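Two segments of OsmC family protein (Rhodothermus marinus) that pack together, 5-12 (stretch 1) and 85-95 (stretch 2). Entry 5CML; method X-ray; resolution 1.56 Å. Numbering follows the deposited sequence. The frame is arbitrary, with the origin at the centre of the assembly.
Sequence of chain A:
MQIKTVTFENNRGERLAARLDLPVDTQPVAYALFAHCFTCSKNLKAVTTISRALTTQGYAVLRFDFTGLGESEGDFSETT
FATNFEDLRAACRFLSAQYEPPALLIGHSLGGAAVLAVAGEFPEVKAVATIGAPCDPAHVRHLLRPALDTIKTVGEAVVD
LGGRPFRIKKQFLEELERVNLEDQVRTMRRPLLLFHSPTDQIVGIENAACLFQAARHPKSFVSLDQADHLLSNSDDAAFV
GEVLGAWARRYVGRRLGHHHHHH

Stretch 1, residues 5-12: TVTFENNR
Stretch 2, residues 85-95: FEDLRAACRFL

Residues 5-9 form a strand, and 10-12 leave it as a loop. Residues 85-95 are helical, with phi/psi near -64/-39. The strand and helix axes come within 8.3 Å, and their N-to-C directions differ by 117°. Phe8 CA lies 6.6 Å from Phe94 CA; Asn10 CA lies 5.1 Å from Ala90 CA. The contact buries 468 Å².

Phe8 and Phe94 cover the most surface. The strand is extended (Phe8 phi/psi -157/167), so Val6 and Phe8 point toward the helix while Thr7 and Glu9 point away. Phe8 is p (chi2 -86°) and Phe94 is t (chi2 81°). Their planes are 26° apart and their centroids 5.2 Å apart, so the rings are slid and barely overlap. Phe8 CB meets Phe94 CD1 at 3.6 Å. Val6 CB packs on Phe94 CZ at 3.7 Å. Phe8 CZ reaches Ala91 CB, also at 3.7 Å.

Polar bonds follow at Asn10 (phi/psi -93/-174; p). The small Ala90 lets the backbone close in: Asn10 CA to Ala90 CB is 3.7 Å. Asn10 ND2 donates to Asp87 OD1 (3.0 Å, nearly linear). Asn11 N donates to Glu86 OE2 (2.9 Å). Arg93 NH2 holds that same Glu86 OE2 in a salt bridge (2.7 Å). One water donates to Glu9 O (3.1 Å) and Ala90 O (2.8 Å).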

# COMPACT_ATOMS: atom_id res chain seq x y z
N THR A 5 16.92 -6.85 -5.23
CA THR A 5 16.89 -5.40 -5.14
C THR A 5 16.75 -4.84 -6.55
O THR A 5 17.40 -5.32 -7.47
CB THR A 5 18.14 -4.84 -4.46
OG1 THR A 5 18.18 -5.30 -3.11
CG2 THR A 5 18.13 -3.32 -4.46
N VAL A 6 15.85 -3.86 -6.71
CA VAL A 6 15.65 -3.21 -7.98
C VAL A 6 15.76 -1.72 -7.81
O VAL A 6 15.58 -1.18 -6.72
CB VAL A 6 14.28 -3.54 -8.62
CG1 VAL A 6 14.11 -5.04 -8.78
CG2 VAL A 6 13.13 -2.92 -7.84
N THR A 7 16.07 -1.06 -8.91
CA THR A 7 16.14 0.39 -8.94
C THR A 7 15.41 0.90 -10.17
O THR A 7 15.38 0.25 -11.21
CB THR A 7 17.61 0.88 -8.94
OG1 THR A 7 18.29 0.33 -7.80
CG2 THR A 7 17.65 2.34 -8.82
N PHE A 8 14.78 2.06 -10.04
CA PHE A 8 14.11 2.69 -11.15
C PHE A 8 14.01 4.17 -10.89
O PHE A 8 14.25 4.62 -9.77
CB PHE A 8 12.72 2.11 -11.39
CG PHE A 8 11.83 2.14 -10.17
CD1 PHE A 8 11.87 1.11 -9.24
CD2 PHE A 8 10.98 3.21 -9.94
CE1 PHE A 8 11.06 1.14 -8.12
CE2 PHE A 8 10.18 3.25 -8.82
CZ PHE A 8 10.22 2.21 -7.90
N GLU A 9 13.66 4.91 -11.93
CA GLU A 9 13.59 6.37 -11.84
C GLU A 9 12.17 6.89 -11.89
O GLU A 9 11.30 6.26 -12.49
CB GLU A 9 14.40 7.00 -12.96
CG GLU A 9 15.89 6.85 -12.79
CD GLU A 9 16.68 7.60 -13.84
OE1 GLU A 9 16.09 8.46 -14.53
OE2 GLU A 9 17.89 7.33 -13.98
N ASN A 10 11.93 8.03 -11.27
CA ASN A 10 10.66 8.71 -11.46
C ASN A 10 10.81 9.71 -12.59
O ASN A 10 11.86 9.75 -13.28
CB ASN A 10 10.16 9.37 -10.15
CG ASN A 10 11.12 10.41 -9.61
OD1 ASN A 10 11.96 10.94 -10.33
ND2 ASN A 10 10.97 10.71 -8.32
N ASN A 11 9.78 10.50 -12.83
CA ASN A 11 9.79 11.36 -14.01
C ASN A 11 10.68 12.60 -13.83
O ASN A 11 10.84 13.39 -14.77
CB ASN A 11 8.34 11.74 -14.38
CG ASN A 11 7.62 12.48 -13.28
OD1 ASN A 11 8.24 13.11 -12.43
ND2 ASN A 11 6.30 12.40 -13.29
N ARG A 12 11.28 12.75 -12.65
CA ARG A 12 12.30 13.77 -12.41
C ARG A 12 13.72 13.20 -12.44
O ARG A 12 14.70 13.90 -12.15
CB ARG A 12 12.06 14.46 -11.07
CG ARG A 12 10.72 15.14 -10.99
CD ARG A 12 10.63 16.09 -9.81
NE ARG A 12 9.29 16.68 -9.69
CZ ARG A 12 8.81 17.62 -10.51
NH1 ARG A 12 9.54 18.09 -11.51
NH2 ARG A 12 7.58 18.08 -10.32
N PHE A 85 2.67 10.68 -5.05
CA PHE A 85 1.94 9.84 -5.99
C PHE A 85 2.77 9.45 -7.21
O PHE A 85 2.66 8.31 -7.70
CB PHE A 85 0.67 10.54 -6.44
CG PHE A 85 -0.42 10.47 -5.43
CD1 PHE A 85 -0.99 9.26 -5.11
CD2 PHE A 85 -0.85 11.60 -4.78
CE1 PHE A 85 -1.99 9.18 -4.17
CE2 PHE A 85 -1.87 11.53 -3.84
CZ PHE A 85 -2.43 10.31 -3.53
N GLU A 86 3.59 10.38 -7.70
CA GLU A 86 4.44 10.09 -8.85
C GLU A 86 5.42 8.94 -8.59
O GLU A 86 5.69 8.16 -9.48
CB GLU A 86 5.23 11.33 -9.27
CG GLU A 86 6.45 11.05 -10.19
CD GLU A 86 6.20 10.07 -11.37
OE1 GLU A 86 5.04 9.84 -11.79
OE2 GLU A 86 7.19 9.52 -11.87
N ASP A 87 5.94 8.82 -7.38
CA ASP A 87 6.82 7.69 -7.08
C ASP A 87 6.08 6.37 -7.19
O ASP A 87 6.64 5.39 -7.65
CB ASP A 87 7.44 7.84 -5.69
CG ASP A 87 8.40 9.00 -5.61
OD1 ASP A 87 8.86 9.46 -6.68
OD2 ASP A 87 8.68 9.47 -4.49
N LEU A 88 4.82 6.32 -6.75
CA LEU A 88 4.03 5.11 -6.90
C LEU A 88 3.76 4.82 -8.38
O LEU A 88 3.88 3.68 -8.83
CB LEU A 88 2.70 5.23 -6.15
CG LEU A 88 2.40 4.15 -5.13
CD1 LEU A 88 3.56 3.97 -4.12
CD2 LEU A 88 1.09 4.50 -4.44
N ARG A 89 3.43 5.86 -9.14
CA ARG A 89 3.23 5.68 -10.57
C ARG A 89 4.51 5.18 -11.23
O ARG A 89 4.45 4.32 -12.10
CB ARG A 89 2.76 6.98 -11.24
CG ARG A 89 1.42 7.47 -10.73
CD ARG A 89 1.13 8.83 -11.28
NE ARG A 89 -0.12 9.34 -10.72
CZ ARG A 89 -0.26 10.51 -10.13
NH1 ARG A 89 0.77 11.36 -10.02
NH2 ARG A 89 -1.44 10.84 -9.63
N ALA A 90 5.66 5.68 -10.78
CA ALA A 90 6.95 5.28 -11.33
C ALA A 90 7.21 3.79 -11.08
O ALA A 90 7.81 3.08 -11.93
CB ALA A 90 8.07 6.12 -10.73
N ALA A 91 6.75 3.30 -9.94
CA ALA A 91 6.93 1.90 -9.60
C ALA A 91 6.06 1.05 -10.52
O ALA A 91 6.46 -0.05 -10.94
CB ALA A 91 6.56 1.65 -8.14
N CYS A 92 4.85 1.53 -10.80
CA CYS A 92 3.94 0.82 -11.69
C CYS A 92 4.51 0.78 -13.12
O CYS A 92 4.44 -0.26 -13.79
CB CYS A 92 2.57 1.47 -11.69
SG CYS A 92 1.60 1.20 -10.18
N ARG A 93 5.08 1.90 -13.57
CA ARG A 93 5.70 1.96 -14.90
C ARG A 93 6.89 1.00 -15.00
O ARG A 93 7.11 0.38 -16.04
CB ARG A 93 6.13 3.39 -15.24
CG ARG A 93 4.92 4.31 -15.48
CD ARG A 93 5.30 5.59 -16.20
NE ARG A 93 6.33 6.32 -15.48
CZ ARG A 93 6.10 7.21 -14.52
NH1 ARG A 93 4.85 7.53 -14.15
NH2 ARG A 93 7.13 7.81 -13.94
N PHE A 94 7.65 0.88 -13.91
CA PHE A 94 8.79 -0.03 -13.87
C PHE A 94 8.31 -1.46 -14.09
O PHE A 94 8.87 -2.19 -14.90
CB PHE A 94 9.53 0.11 -12.54
CG PHE A 94 10.46 -1.02 -12.23
CD1 PHE A 94 11.72 -1.07 -12.79
CD2 PHE A 94 10.09 -2.04 -11.37
CE1 PHE A 94 12.58 -2.11 -12.51
CE2 PHE A 94 10.96 -3.08 -11.08
CZ PHE A 94 12.20 -3.11 -11.65
N LEU A 95 7.23 -1.84 -13.40
CA LEU A 95 6.70 -3.19 -13.56
C LEU A 95 6.16 -3.42 -14.97
O LEU A 95 6.39 -4.50 -15.57
CB LEU A 95 5.61 -3.46 -12.51
CG LEU A 95 6.10 -3.72 -11.09
CD1 LEU A 95 4.88 -3.79 -10.18
CD2 LEU A 95 6.94 -5.03 -10.98
O HOH W 1 9.76 3.91 -13.72
O HOH W 2 9.77 7.31 -14.85